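Local coordinates for CMP/dCMP-type deaminase domain-containing protein (Aspergillus oryzae RIB40, PDB 7DRY) that is a Rib2-type zinc deaminase of riboflavin biosynthesis, which probably removes the amino group from a pyrimidine intermediate of that pathway, at residues 90-95 against 126-131. Sequence-based numbering, arbitrary orientation.
Sequences DRKLVM and GIQKIY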
loop_
_atom_site.group_PDB
_atom_site.type_symbol
_atom_site.label_atom_id
_atom_site.label_comp_id
_atom_site.label_asym_id
_atom_site.label_seq_id
_atom_site.Cartn_x
_atom_site.Cartn_y
_atom_site.Cartn_z
ATOM N N ASP A 90 -17.981 7.195 -11.763
ATOM C CA ASP A 90 -18.801 7.026 -10.564
ATOM C C ASP A 90 -18.165 6.110 -9.527
ATOM O O ASP A 90 -18.675 6.011 -8.406
ATOM C CB ASP A 90 -20.183 6.476 -10.937
ATOM C CG ASP A 90 -21.079 7.524 -11.562
ATOM O OD1 ASP A 90 -20.646 8.693 -11.678
ATOM O OD2 ASP A 90 -22.219 7.178 -11.933
ATOM N N ARG A 91 -17.080 5.442 -9.884
ATOM C CA ARG A 91 -16.300 4.598 -8.996
ATOM C C ARG A 91 -14.910 5.188 -8.827
ATOM O O ARG A 91 -14.393 5.862 -9.724
ATOM C CB ARG A 91 -16.148 3.164 -9.534
ATOM C CG ARG A 91 -17.475 2.462 -9.730
ATOM C CD ARG A 91 -17.283 1.041 -10.225
ATOM N NE ARG A 91 -16.919 0.206 -9.095
ATOM C CZ ARG A 91 -17.792 -0.475 -8.367
ATOM N NH1 ARG A 91 -19.083 -0.443 -8.662
ATOM N NH2 ARG A 91 -17.373 -1.183 -7.342
ATOM N N LYS A 92 -14.314 4.931 -7.670
ATOM C CA LYS A 92 -12.965 5.381 -7.378
ATOM C C LYS A 92 -12.112 4.193 -6.974
ATOM O O LYS A 92 -12.609 3.199 -6.438
ATOM C CB LYS A 92 -12.946 6.432 -6.256
ATOM C CG LYS A 92 -13.418 5.937 -4.895
ATOM C CD LYS A 92 -13.249 7.059 -3.861
ATOM C CE LYS A 92 -13.908 6.735 -2.532
ATOM N NZ LYS A 92 -13.853 7.929 -1.622
ATOM N N LEU A 93 -10.816 4.311 -7.233
ATOM C CA LEU A 93 -9.854 3.302 -6.816
ATOM C C LEU A 93 -9.298 3.705 -5.459
ATOM O O LEU A 93 -8.892 4.859 -5.258
ATOM C CB LEU A 93 -8.712 3.207 -7.822
ATOM C CG LEU A 93 -9.064 2.571 -9.164
ATOM C CD1 LEU A 93 -7.879 2.713 -10.111
ATOM C CD2 LEU A 93 -9.415 1.096 -8.971
ATOM N N VAL A 94 -9.307 2.761 -4.531
ATOM C CA VAL A 94 -8.808 2.958 -3.180
ATOM C C VAL A 94 -7.819 1.838 -2.907
ATOM O O VAL A 94 -8.095 0.677 -3.227
ATOM C CB VAL A 94 -9.973 2.894 -2.175
ATOM C CG1 VAL A 94 -9.464 2.874 -0.758
ATOM C CG2 VAL A 94 -10.942 4.051 -2.416
ATOM N N MET A 95 -6.671 2.173 -2.328
ATOM C CA MET A 95 -5.695 1.168 -1.932
ATOM C C MET A 95 -5.610 1.078 -0.417
ATOM O O MET A 95 -5.426 2.093 0.265
ATOM C CB MET A 95 -4.316 1.449 -2.528
ATOM C CG MET A 95 -3.335 0.313 -2.241
ATOM S SD MET A 95 -1.671 0.588 -2.874
ATOM C CE MET A 95 -1.902 0.113 -4.592
ATOM N N GLY A 126 -6.821 7.297 -11.802
ATOM C CA GLY A 126 -5.826 6.784 -10.886
ATOM C C GLY A 126 -6.393 6.499 -9.497
ATOM O O GLY A 126 -7.600 6.494 -9.256
ATOM N N ILE A 127 -5.475 6.254 -8.568
ATOM C CA ILE A 127 -5.847 5.926 -7.195
ATOM C C ILE A 127 -6.233 7.203 -6.466
ATOM O O ILE A 127 -5.472 8.176 -6.454
ATOM C CB ILE A 127 -4.691 5.200 -6.493
ATOM C CG1 ILE A 127 -4.416 3.880 -7.209
ATOM C CG2 ILE A 127 -5.015 4.955 -5.023
ATOM C CD1 ILE A 127 -3.126 3.201 -6.786
ATOM N N GLN A 128 -7.429 7.212 -5.866
ATOM C CA GLN A 128 -7.957 8.412 -5.232
ATOM C C GLN A 128 -7.759 8.465 -3.723
ATOM O O GLN A 128 -7.777 9.566 -3.159
ATOM C CB GLN A 128 -9.450 8.588 -5.557
ATOM C CG GLN A 128 -9.671 9.169 -6.950
ATOM C CD GLN A 128 -11.131 9.248 -7.350
ATOM O OE1 GLN A 128 -11.539 8.623 -8.327
ATOM N NE2 GLN A 128 -11.924 10.027 -6.608
ATOM N N LYS A 129 -7.564 7.326 -3.059
ATOM C CA LYS A 129 -7.465 7.332 -1.606
ATOM C C LYS A 129 -6.647 6.132 -1.151
ATOM O O LYS A 129 -6.736 5.053 -1.748
ATOM C CB LYS A 129 -8.858 7.309 -0.959
ATOM C CG LYS A 129 -8.835 7.452 0.553
ATOM C CD LYS A 129 -10.212 7.779 1.125
ATOM C CE LYS A 129 -10.084 8.166 2.585
ATOM N NZ LYS A 129 -11.371 8.674 3.131
ATOM N N ILE A 130 -5.853 6.340 -0.095
ATOM C CA ILE A 130 -5.071 5.298 0.575
ATOM C C ILE A 130 -5.562 5.181 2.012
ATOM O O ILE A 130 -5.693 6.190 2.713
ATOM C CB ILE A 130 -3.566 5.637 0.585
ATOM C CG1 ILE A 130 -3.080 6.106 -0.791
ATOM C CG2 ILE A 130 -2.760 4.445 1.080
ATOM C CD1 ILE A 130 -3.155 5.046 -1.866
ATOM N N TYR A 131 -5.816 3.954 2.456
ATOM C CA TYR A 131 -6.056 3.658 3.863
ATOM C C TYR A 131 -4.897 2.812 4.366
ATOM O O TYR A 131 -4.482 1.875 3.688
ATOM C CB TYR A 131 -7.322 2.821 4.032
ATOM C CG TYR A 131 -8.619 3.551 3.776
ATOM C CD1 TYR A 131 -9.181 3.572 2.513
ATOM C CD2 TYR A 131 -9.288 4.203 4.801
ATOM C CE1 TYR A 131 -10.380 4.235 2.268
ATOM C CE2 TYR A 131 -10.500 4.863 4.565
ATOM C CZ TYR A 131 -11.026 4.873 3.293
ATOM O OH TYR A 131 -12.213 5.528 3.029
HETATM O O HOH W 1 -13.843 7.759 1.335
HETATM O O HOH W 2 -10.185 6.470 -8.924
#
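In the beta-alpha-beta unit formed by strand 91-97, helix 112-117 and strand 127-132, the two strands lie side by side and parallel, with V94 paired to K129 and M95 to I130. M95 is held to the 127-131 strand through both its backbone N and its backbone O: the N gives a hydrogen bond to K129 O at 2.9 Å, and the O accepts one from Y131 N at 2.9 Å. Earlier along the ladder, L93 O takes its bond from Q128 N at 2.8 Å and leaves K129 N farther off. Q128, whose psi of -22° is helical rather than extended, breaks the regular register here. Water fills in beside the break: one molecule accepts from L93 N and donates to both G126 O and Q128 OE1. That amide oxygen also rests against K92 CB, 3.3 Å away.

On the sheet face carrying V94 and K129, the valine puts CG1 anti to its backbone N (chi1 171°), where it meets the edge of the Y131 ring nearly in its plane, 3.4 Å from CD1. V94 CG2 lies alongside K129 CB. Farther out, K92 NZ and K129 NZ share a water as acceptor, which may ease the repulsion between their charges; K129 NZ also bonds Q158 OE1 of the next strand.

On the face carrying M95 and I130 the contacts between the two segments are apolar. M95 CB packs 3.8 Å from I130 CD1, while a bend at chi3 (-81°) turns the thioether methyl CE back to I127 CD1, at 4.0 Å. M95 also touches E63 and C66 of helix 62-73, so this face backs onto the active-site side, where H61, C102 and C112 bind zinc. Parallel strands joined through helix 112-117, with one face turned to helix 62-73 and the zinc site, are characteristic of the cytidine deaminase (CDA) fold.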